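Local coordinates for protein lectin (Pleurotus ostreatus, PDB 6T0Q) that binds N-acetyl-D-galactosamine and probably other galactose-type sugars, and carries two calcium ions, at residues Thr71-Ser76 with Pro187-Val192; Leu193-Ser198 with Met348-Ala353; Leu244-Ala249 with Pro266-Thr271. All blocks are in the same frame, centred on the assembly; numbering follows the deposited sequence.

Interaction 1 (Thr71-Ser76 with Pro187-Val192); sequences TIVVAS and PVLPPV
Val73 meets both Leu189 and Pro190, and it buries more surface here than any other residue, 51 Å². CG1 of Val73 makes the closest approaches, 4.1 Å from CD2 of Leu189 and 4.2 Å from the ring carbon CD of Pro190, so a single branch is shared by two successive residues of 187-192. That branch is set anti to the backbone N (chi1 176°), while CG2 of Val73, beside the N, is a little further from the same CD2 of Leu189, at 4.4 Å. Leu189 buries 26 Å². Its CG stands anti to the carbonyl carbon (chi1 -63°), and the CD2 end reaches in towards the strand, crossing Val73 at about a right angle. Pro190 instead slides past the valine in the opposite sense. Ala75, also at 26 Å², meets Pro187 through CB and the ring carbon CG, 4.2 Å apart.

The backbones stay well separated, with CA of Val73 7.6 Å from CA of Leu189, and the touching parts run 133° apart, so 187-192 is laid over the strand by side chains alone. Strand neighbours alternate: Ile72 and Val74 face Phe82 of strand 79-84, whereas Val73 and Ala75 point to 187-192. This is consistent with the outer face of a calcium-binding, carbohydrate-binding-module-like beta-sandwich, covered by the proline-rich linker that leads to the second module.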
loop_
_atom_site.group_PDB
_atom_site.type_symbol
_atom_site.label_atom_id
_atom_site.label_comp_id
_atom_site.label_asym_id
_atom_site.label_seq_id
_atom_site.Cartn_x
_atom_site.Cartn_y
_atom_site.Cartn_z
ATOM N N THR A 71 -9.526 19.218 14.429
ATOM C CA THR A 71 -10.624 19.797 13.669
ATOM C C THR A 71 -10.604 21.302 13.911
ATOM O O THR A 71 -10.624 21.740 15.065
ATOM C CB THR A 71 -11.958 19.200 14.111
ATOM O OG1 THR A 71 -11.956 17.789 13.858
ATOM C CG2 THR A 71 -13.111 19.858 13.373
ATOM N N ILE A 72 -10.544 22.088 12.841
ATOM C CA ILE A 72 -10.402 23.538 12.955
ATOM C C ILE A 72 -11.612 24.215 12.328
ATOM O O ILE A 72 -12.068 23.807 11.253
ATOM C CB ILE A 72 -9.095 24.015 12.284
ATOM C CG1 ILE A 72 -7.881 23.422 13.019
ATOM C CG2 ILE A 72 -9.019 25.555 12.225
ATOM C CD1 ILE A 72 -6.593 23.444 12.203
ATOM N N VAL A 73 -12.137 25.244 12.995
ATOM C CA VAL A 73 -13.114 26.148 12.389
ATOM C C VAL A 73 -12.572 27.562 12.524
ATOM O O VAL A 73 -12.188 27.972 13.625
ATOM C CB VAL A 73 -14.509 26.039 13.036
ATOM C CG1 VAL A 73 -15.455 27.088 12.414
ATOM C CG2 VAL A 73 -15.091 24.619 12.850
ATOM N N VAL A 74 -12.539 28.304 11.414
ATOM C CA VAL A 74 -11.928 29.633 11.403
ATOM C C VAL A 74 -12.842 30.599 10.654
ATOM O O VAL A 74 -13.493 30.226 9.671
ATOM C CB VAL A 74 -10.503 29.596 10.795
ATOM C CG1 VAL A 74 -10.512 28.989 9.388
ATOM C CG2 VAL A 74 -9.882 30.996 10.786
ATOM N N ALA A 75 -12.918 31.836 11.147
ATOM C CA ALA A 75 -13.696 32.892 10.515
ATOM C C ALA A 75 -12.872 34.168 10.531
ATOM O O ALA A 75 -11.978 34.336 11.366
ATOM C CB ALA A 75 -15.031 33.121 11.235
ATOM N N SER A 76 -13.195 35.091 9.625
ATOM C CA SER A 76 -12.353 36.274 9.510
ATOM C C SER A 76 -13.137 37.442 8.948
ATOM O O SER A 76 -14.055 37.270 8.149
ATOM C CB SER A 76 -11.134 36.012 8.609
ATOM O OG SER A 76 -11.545 35.563 7.316
ATOM N N PRO A 187 -20.702 33.386 14.308
ATOM C CA PRO A 187 -20.625 32.705 13.009
ATOM C C PRO A 187 -21.297 31.341 13.064
ATOM O O PRO A 187 -21.199 30.618 14.059
ATOM C CB PRO A 187 -19.117 32.577 12.756
ATOM C CG PRO A 187 -18.487 33.645 13.622
ATOM C CD PRO A 187 -19.364 33.685 14.852
ATOM N N VAL A 188 -22.002 30.992 11.985
ATOM C CA VAL A 188 -22.616 29.672 11.903
ATOM C C VAL A 188 -21.543 28.662 11.522
ATOM O O VAL A 188 -20.618 28.963 10.755
ATOM C CB VAL A 188 -23.790 29.655 10.905
ATOM C CG1 VAL A 188 -24.761 30.813 11.183
ATOM C CG2 VAL A 188 -23.294 29.705 9.487
ATOM N N LEU A 189 -21.640 27.471 12.086
ATOM C CA LEU A 189 -20.674 26.435 11.772
ATOM C C LEU A 189 -20.964 25.880 10.380
ATOM O O LEU A 189 -22.126 25.672 10.031
ATOM C CB LEU A 189 -20.747 25.324 12.820
ATOM C CG LEU A 189 -20.390 25.730 14.257
ATOM C CD1 LEU A 189 -20.699 24.608 15.254
ATOM C CD2 LEU A 189 -18.915 26.133 14.351
ATOM N N PRO A 190 -19.944 25.653 9.558
ATOM C CA PRO A 190 -20.165 24.993 8.268
ATOM C C PRO A 190 -20.465 23.521 8.483
ATOM O O PRO A 190 -20.254 22.999 9.589
ATOM C CB PRO A 190 -18.820 25.176 7.551
ATOM C CG PRO A 190 -17.832 25.112 8.673
ATOM C CD PRO A 190 -18.508 25.814 9.849
ATOM N N PRO A 191 -20.931 22.809 7.457
ATOM C CA PRO A 191 -21.026 21.349 7.572
ATOM C C PRO A 191 -19.646 20.745 7.792
ATOM O O PRO A 191 -18.634 21.304 7.364
ATOM C CB PRO A 191 -21.620 20.921 6.219
ATOM C CG PRO A 191 -21.263 22.039 5.282
ATOM C CD PRO A 191 -21.355 23.286 6.124
ATOM N N VAL A 192 -19.605 19.592 8.476
ATOM C CA VAL A 192 -18.315 18.957 8.757
ATOM C C VAL A 192 -17.568 18.660 7.459
ATOM O O VAL A 192 -16.357 18.897 7.355
ATOM C CB VAL A 192 -18.497 17.688 9.613
ATOM C CG1 VAL A 192 -19.513 16.695 8.968
ATOM C CG2 VAL A 192 -17.155 17.023 9.833
#

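Interaction 2 (Leu193-Ser198 with Met348-Ala353); sequences LPLRGS and MVIPSA
Leu195 and Met348 make the tightest of the apolar contacts, CD1 of the leucine lying 3.6 Å from CG of the methionine. The same CD1 is 4.0 Å from CB of Met348, and the two side chains cross at about a right angle. CG of Met348 is brought to the leucine methyl by standing anti to its backbone N (chi1 -172°); a bend at chi2 turns SD off the extended course and one at chi3 does the same for CE. Leu195 also meets Ile350: its CG is 4.1 Å from CD1 of the isoleucine, the chains sliding past each other in opposite directions. Leu195 and Ile350 bury the most, 60 and 54 Å², and with Met348 both pack on strand 229-239.

A second kind of contact joins side chain to backbone. CG2 of Ile350 lies 3.8 Å from the carbonyl O of Leu193, a van der Waals approach. CB of Leu193 is directed away from the tail, and the side chain packs on Phe102 and Leu293, two residues of a glycan pocket.

Hydrogen bonds act within and around the segments. The type II turn Leu195-Ser198 is closed by N of Ser198 to O of Leu195 at 2.8 Å, with Gly197 at a positive phi of 95°. Thr291 OG1 is bonded to both Ser198 OG and Pro194 O. In the tail, backbone bonds join Val349 to Thr258 and Ala260, and Ala353 to Ala28. Between 193-198 and 348-353 the chemistry thus implies dispersion and burial, the tail being also backbone-bonded to preceding linker residues.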
loop_
_atom_site.group_PDB
_atom_site.type_symbol
_atom_site.label_atom_id
_atom_site.label_comp_id
_atom_site.label_asym_id
_atom_site.label_seq_id
_atom_site.Cartn_x
_atom_site.Cartn_y
_atom_site.Cartn_z
ATOM N N LEU A 193 -18.280 18.160 6.450
ATOM C CA LEU A 193 -17.773 17.876 5.112
ATOM C C LEU A 193 -18.886 18.166 4.119
ATOM O O LEU A 193 -20.069 18.070 4.469
ATOM C CB LEU A 193 -17.333 16.407 4.949
ATOM C CG LEU A 193 -16.077 15.970 5.705
ATOM C CD1 LEU A 193 -15.934 14.443 5.651
ATOM C CD2 LEU A 193 -14.848 16.651 5.105
ATOM N N PRO A 194 -18.548 18.511 2.877
ATOM C CA PRO A 194 -19.595 18.683 1.862
ATOM C C PRO A 194 -20.072 17.331 1.355
ATOM O O PRO A 194 -19.297 16.374 1.266
ATOM C CB PRO A 194 -18.883 19.468 0.753
ATOM C CG PRO A 194 -17.466 18.957 0.829
ATOM C CD PRO A 194 -17.207 18.798 2.335
ATOM N N LEU A 195 -21.368 17.250 1.047
ATOM C CA LEU A 195 -21.856 16.184 0.176
ATOM C C LEU A 195 -21.902 16.631 -1.278
ATOM O O LEU A 195 -21.793 15.798 -2.187
ATOM C CB LEU A 195 -23.241 15.713 0.625
ATOM C CG LEU A 195 -23.229 14.921 1.930
ATOM C CD1 LEU A 195 -24.644 14.537 2.306
ATOM C CD2 LEU A 195 -22.309 13.685 1.814
ATOM N N ARG A 196 -22.065 17.931 -1.510
ATOM C CA ARG A 196 -21.775 18.500 -2.813
ATOM C C ARG A 196 -20.393 18.046 -3.264
ATOM O O ARG A 196 -19.429 18.110 -2.496
ATOM C CB ARG A 196 -21.843 20.027 -2.727
ATOM C CG ARG A 196 -21.500 20.745 -4.020
ATOM C CD ARG A 196 -21.499 22.259 -3.804
ATOM N NE ARG A 196 -22.732 22.738 -3.183
ATOM C CZ ARG A 196 -23.697 23.375 -3.839
ATOM N NH1 ARG A 196 -23.567 23.600 -5.143
ATOM N NH2 ARG A 196 -24.791 23.781 -3.199
ATOM N N GLY A 197 -20.303 17.549 -4.496
ATOM C CA GLY A 197 -19.081 16.933 -4.979
ATOM C C GLY A 197 -19.041 15.423 -4.842
ATOM O O GLY A 197 -18.164 14.785 -5.437
ATOM N N SER A 198 -19.960 14.831 -4.083
ATOM C CA SER A 198 -20.068 13.383 -3.967
ATOM C C SER A 198 -21.281 12.889 -4.748
ATOM O O SER A 198 -22.110 13.673 -5.221
ATOM C CB SER A 198 -20.164 12.961 -2.495
ATOM O OG SER A 198 -19.039 13.425 -1.777
ATOM N N MET A 348 -30.165 17.358 2.899
ATOM C CA MET A 348 -29.527 16.528 3.929
ATOM C C MET A 348 -29.081 17.345 5.145
ATOM O O MET A 348 -28.366 18.342 5.016
ATOM C CB MET A 348 -28.311 15.806 3.339
ATOM C CG MET A 348 -27.699 14.757 4.284
ATOM S SD MET A 348 -28.683 13.239 4.335
ATOM C CE MET A 348 -28.413 12.623 2.657
ATOM N N VAL A 349 -29.487 16.906 6.329
ATOM C CA VAL A 349 -28.961 17.488 7.561
ATOM C C VAL A 349 -27.560 16.926 7.806
ATOM O O VAL A 349 -27.388 15.720 8.007
ATOM C CB VAL A 349 -29.885 17.198 8.750
ATOM C CG1 VAL A 349 -29.259 17.750 10.035
ATOM C CG2 VAL A 349 -31.285 17.797 8.511
ATOM N N ILE A 350 -26.561 17.802 7.797
ATOM C CA ILE A 350 -25.159 17.420 7.967
ATOM C C ILE A 350 -24.673 17.932 9.318
ATOM O O ILE A 350 -24.944 19.094 9.655
ATOM C CB ILE A 350 -24.293 17.991 6.832
ATOM C CG1 ILE A 350 -24.775 17.464 5.469
ATOM C CG2 ILE A 350 -22.814 17.664 7.075
ATOM C CD1 ILE A 350 -24.186 18.205 4.264
ATOM N N PRO A 351 -23.944 17.132 10.106
ATOM C CA PRO A 351 -23.403 17.639 11.375
ATOM C C PRO A 351 -22.494 18.839 11.163
ATOM O O PRO A 351 -21.776 18.932 10.167
ATOM C CB PRO A 351 -22.620 16.442 11.935
ATOM C CG PRO A 351 -23.250 15.237 11.280
ATOM C CD PRO A 351 -23.601 15.716 9.888
ATOM N N SER A 352 -22.541 19.764 12.117
ATOM C CA SER A 352 -21.672 20.933 12.088
ATOM C C SER A 352 -20.214 20.537 12.275
ATOM O O SER A 352 -19.894 19.610 13.025
ATOM C CB SER A 352 -22.077 21.914 13.191
ATOM O OG SER A 352 -23.421 22.312 13.023
ATOM N N ALA A 353 -19.325 21.257 11.603
ATOM C CA ALA A 353 -17.891 21.042 11.765
ATOM C C ALA A 353 -17.431 21.418 13.173
ATOM O O ALA A 353 -18.005 22.312 13.805
ATOM C CB ALA A 353 -17.116 21.853 10.730
ATOM O OXT ALA A 353 -16.468 20.859 13.701
#

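Interaction 3 (Leu244-Ala249 with Pro266-Thr271); sequences LYVNGA and PNLHPT
Val246 and Leu268 begin the contact between a beta hairpin, strands 241-246 and 249-254, and the loop before strand 273-281. CG2 of the valine and CD2 of the leucine are 4.5 Å apart, a loose apolar approach. Val246 is also the first residue of the type I' turn, in which its N bonds O of Ala249 and its O accepts from N of Ala249, both at 2.9 Å.

Asn247 follows with a left-handed backbone and buries the most here, 30 Å². Its chi1 of -60° sets CG anti to the carbonyl carbon, and ND2 comes to 4.2 Å from N of His269 and 4.3 Å from its CB. At 4.2 Å the ND2 and N pair is too long for a hydrogen bond; the amide's bonds go instead to Asn273 OD1, from ND2, and to Thr274 N, from OD1. Both ends are thus held by strand 273-281, which fixes the flat group's rotation. Gly248 continues the turn at positive phi, as type I' geometry requires, and Ala249 returns the chain to the second strand.

Leu324 of the second subunit packs on both Asn247 and His269, placing this hairpin tip beside the dimer contact. The imidazole turns away from the asparagine: ND1 of His269 accepts the N-H of Thr271 at 3.1 Å, nearly straight at 167°, with the donor 33° out of the ring plane, and also that of Phe272.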
loop_
_atom_site.group_PDB
_atom_site.type_symbol
_atom_site.label_atom_id
_atom_site.label_comp_id
_atom_site.label_asym_id
_atom_site.label_seq_id
_atom_site.Cartn_x
_atom_site.Cartn_y
_atom_site.Cartn_z
ATOM N N LEU A 244 -20.776 0.813 8.179
ATOM C CA LEU A 244 -19.498 1.307 7.692
ATOM C C LEU A 244 -18.368 0.633 8.453
ATOM O O LEU A 244 -18.423 0.541 9.685
ATOM C CB LEU A 244 -19.402 2.820 7.871
ATOM C CG LEU A 244 -18.037 3.455 7.591
ATOM C CD1 LEU A 244 -17.720 3.393 6.091
ATOM C CD2 LEU A 244 -18.030 4.891 8.103
ATOM N N TYR A 245 -17.341 0.198 7.716
ATOM C CA TYR A 245 -16.144 -0.434 8.261
ATOM C C TYR A 245 -14.896 0.273 7.742
ATOM O O TYR A 245 -14.876 0.781 6.617
ATOM C CB TYR A 245 -16.059 -1.922 7.862
ATOM C CG TYR A 245 -17.286 -2.734 8.212
ATOM C CD1 TYR A 245 -18.417 -2.702 7.404
ATOM C CD2 TYR A 245 -17.308 -3.539 9.349
ATOM C CE1 TYR A 245 -19.542 -3.443 7.718
ATOM C CE2 TYR A 245 -18.425 -4.284 9.674
ATOM C CZ TYR A 245 -19.542 -4.231 8.857
ATOM O OH TYR A 245 -20.660 -4.970 9.175
ATOM N N VAL A 246 -13.839 0.281 8.557
ATOM C CA VAL A 246 -12.519 0.722 8.113
ATOM C C VAL A 246 -11.501 -0.330 8.547
ATOM O O VAL A 246 -11.441 -0.698 9.726
ATOM C CB VAL A 246 -12.144 2.124 8.645
ATOM C CG1 VAL A 246 -12.028 2.145 10.148
ATOM C CG2 VAL A 246 -10.836 2.594 8.025
ATOM N N ASN A 247 -10.739 -0.842 7.579
ATOM C CA ASN A 247 -9.785 -1.932 7.808
ATOM C C ASN A 247 -10.426 -3.093 8.566
ATOM O O ASN A 247 -9.817 -3.704 9.445
ATOM C CB ASN A 247 -8.546 -1.413 8.531
ATOM C CG ASN A 247 -7.847 -0.340 7.737
ATOM O OD1 ASN A 247 -7.784 -0.423 6.508
ATOM N ND2 ASN A 247 -7.352 0.694 8.421
ATOM N N GLY A 248 -11.682 -3.392 8.231
ATOM C CA GLY A 248 -12.389 -4.511 8.823
ATOM C C GLY A 248 -13.042 -4.240 10.161
ATOM O O GLY A 248 -13.809 -5.085 10.637
ATOM N N ALA A 249 -12.769 -3.102 10.788
ATOM C CA ALA A 249 -13.365 -2.781 12.075
ATOM C C ALA A 249 -14.646 -1.982 11.871
ATOM O O ALA A 249 -14.710 -1.102 11.008
ATOM C CB ALA A 249 -12.383 -1.991 12.941
ATOM N N PRO A 266 -9.416 7.992 14.281
ATOM C CA PRO A 266 -8.167 8.600 14.759
ATOM C C PRO A 266 -6.957 7.689 14.656
ATOM O O PRO A 266 -5.859 8.109 15.038
ATOM C CB PRO A 266 -8.493 8.887 16.234
ATOM C CG PRO A 266 -9.357 7.710 16.621
ATOM C CD PRO A 266 -10.178 7.358 15.373
ATOM N N ASN A 267 -7.123 6.470 14.152
ATOM C CA ASN A 267 -6.094 5.440 14.235
ATOM C C ASN A 267 -5.915 4.745 12.892
ATOM O O ASN A 267 -5.850 3.520 12.811
ATOM C CB ASN A 267 -6.452 4.425 15.316
ATOM C CG ASN A 267 -7.756 3.699 15.019
ATOM O OD1 ASN A 267 -8.631 4.227 14.330
ATOM N ND2 ASN A 267 -7.887 2.479 15.528
ATOM N N LEU A 268 -5.838 5.527 11.813
ATOM C CA LEU A 268 -5.589 4.960 10.491
ATOM C C LEU A 268 -4.274 4.184 10.463
ATOM O O LEU A 268 -3.340 4.474 11.213
ATOM C CB LEU A 268 -5.533 6.062 9.437
ATOM C CG LEU A 268 -6.803 6.839 9.111
ATOM C CD1 LEU A 268 -6.477 7.894 8.065
ATOM C CD2 LEU A 268 -7.855 5.869 8.594
ATOM N N HIS A 269 -4.214 3.178 9.595
ATOM C CA HIS A 269 -2.931 2.609 9.219
ATOM C C HIS A 269 -2.135 3.676 8.466
ATOM O O HIS A 269 -2.717 4.497 7.754
ATOM C CB HIS A 269 -3.129 1.374 8.337
ATOM C CG HIS A 269 -1.862 0.643 8.016
ATOM N ND1 HIS A 269 -1.093 0.937 6.910
ATOM C CD2 HIS A 269 -1.229 -0.372 8.657
ATOM C CE1 HIS A 269 -0.040 0.134 6.881
ATOM N NE2 HIS A 269 -0.097 -0.667 7.932
ATOM N N PRO A 270 -0.809 3.709 8.629
ATOM C CA PRO A 270 -0.037 4.809 8.028
ATOM C C PRO A 270 -0.029 4.822 6.506
ATOM O O PRO A 270 0.178 5.897 5.926
ATOM C CB PRO A 270 1.380 4.604 8.597
ATOM C CG PRO A 270 1.397 3.222 9.126
ATOM C CD PRO A 270 0.005 2.914 9.564
ATOM N N THR A 271 -0.229 3.685 5.827
ATOM C CA THR A 271 -0.110 3.672 4.370
ATOM C C THR A 271 -1.271 3.029 3.615
ATOM O O THR A 271 -1.422 3.319 2.424
ATOM C CB THR A 271 1.188 2.972 3.937
ATOM O OG1 THR A 271 1.215 1.630 4.448
ATOM C CG2 THR A 271 2.406 3.744 4.433
#

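Interactions 1 and 2 use consecutive pieces of one linker: 187-192 covers a sheet of the first module, and 193-198 then meets the C-terminal tail beside the second. Their centres are 13 Å apart and they are stitched by probable backbone hydrogen bonds, Pro190 O with Ala353 N and Val192 N with Pro351 O, each 2.8 Å. The residues of interaction 1 are the more deeply buried, though interaction 2 covers the larger area. Interaction 3, nested within the span closed by interaction 2, lies 21 Å from it between centres, nearer the periphery and the second subunit. It brings polar side chains into packing contact, while their hydrogen bonds go to strand 273-281 and the loop's own backbone.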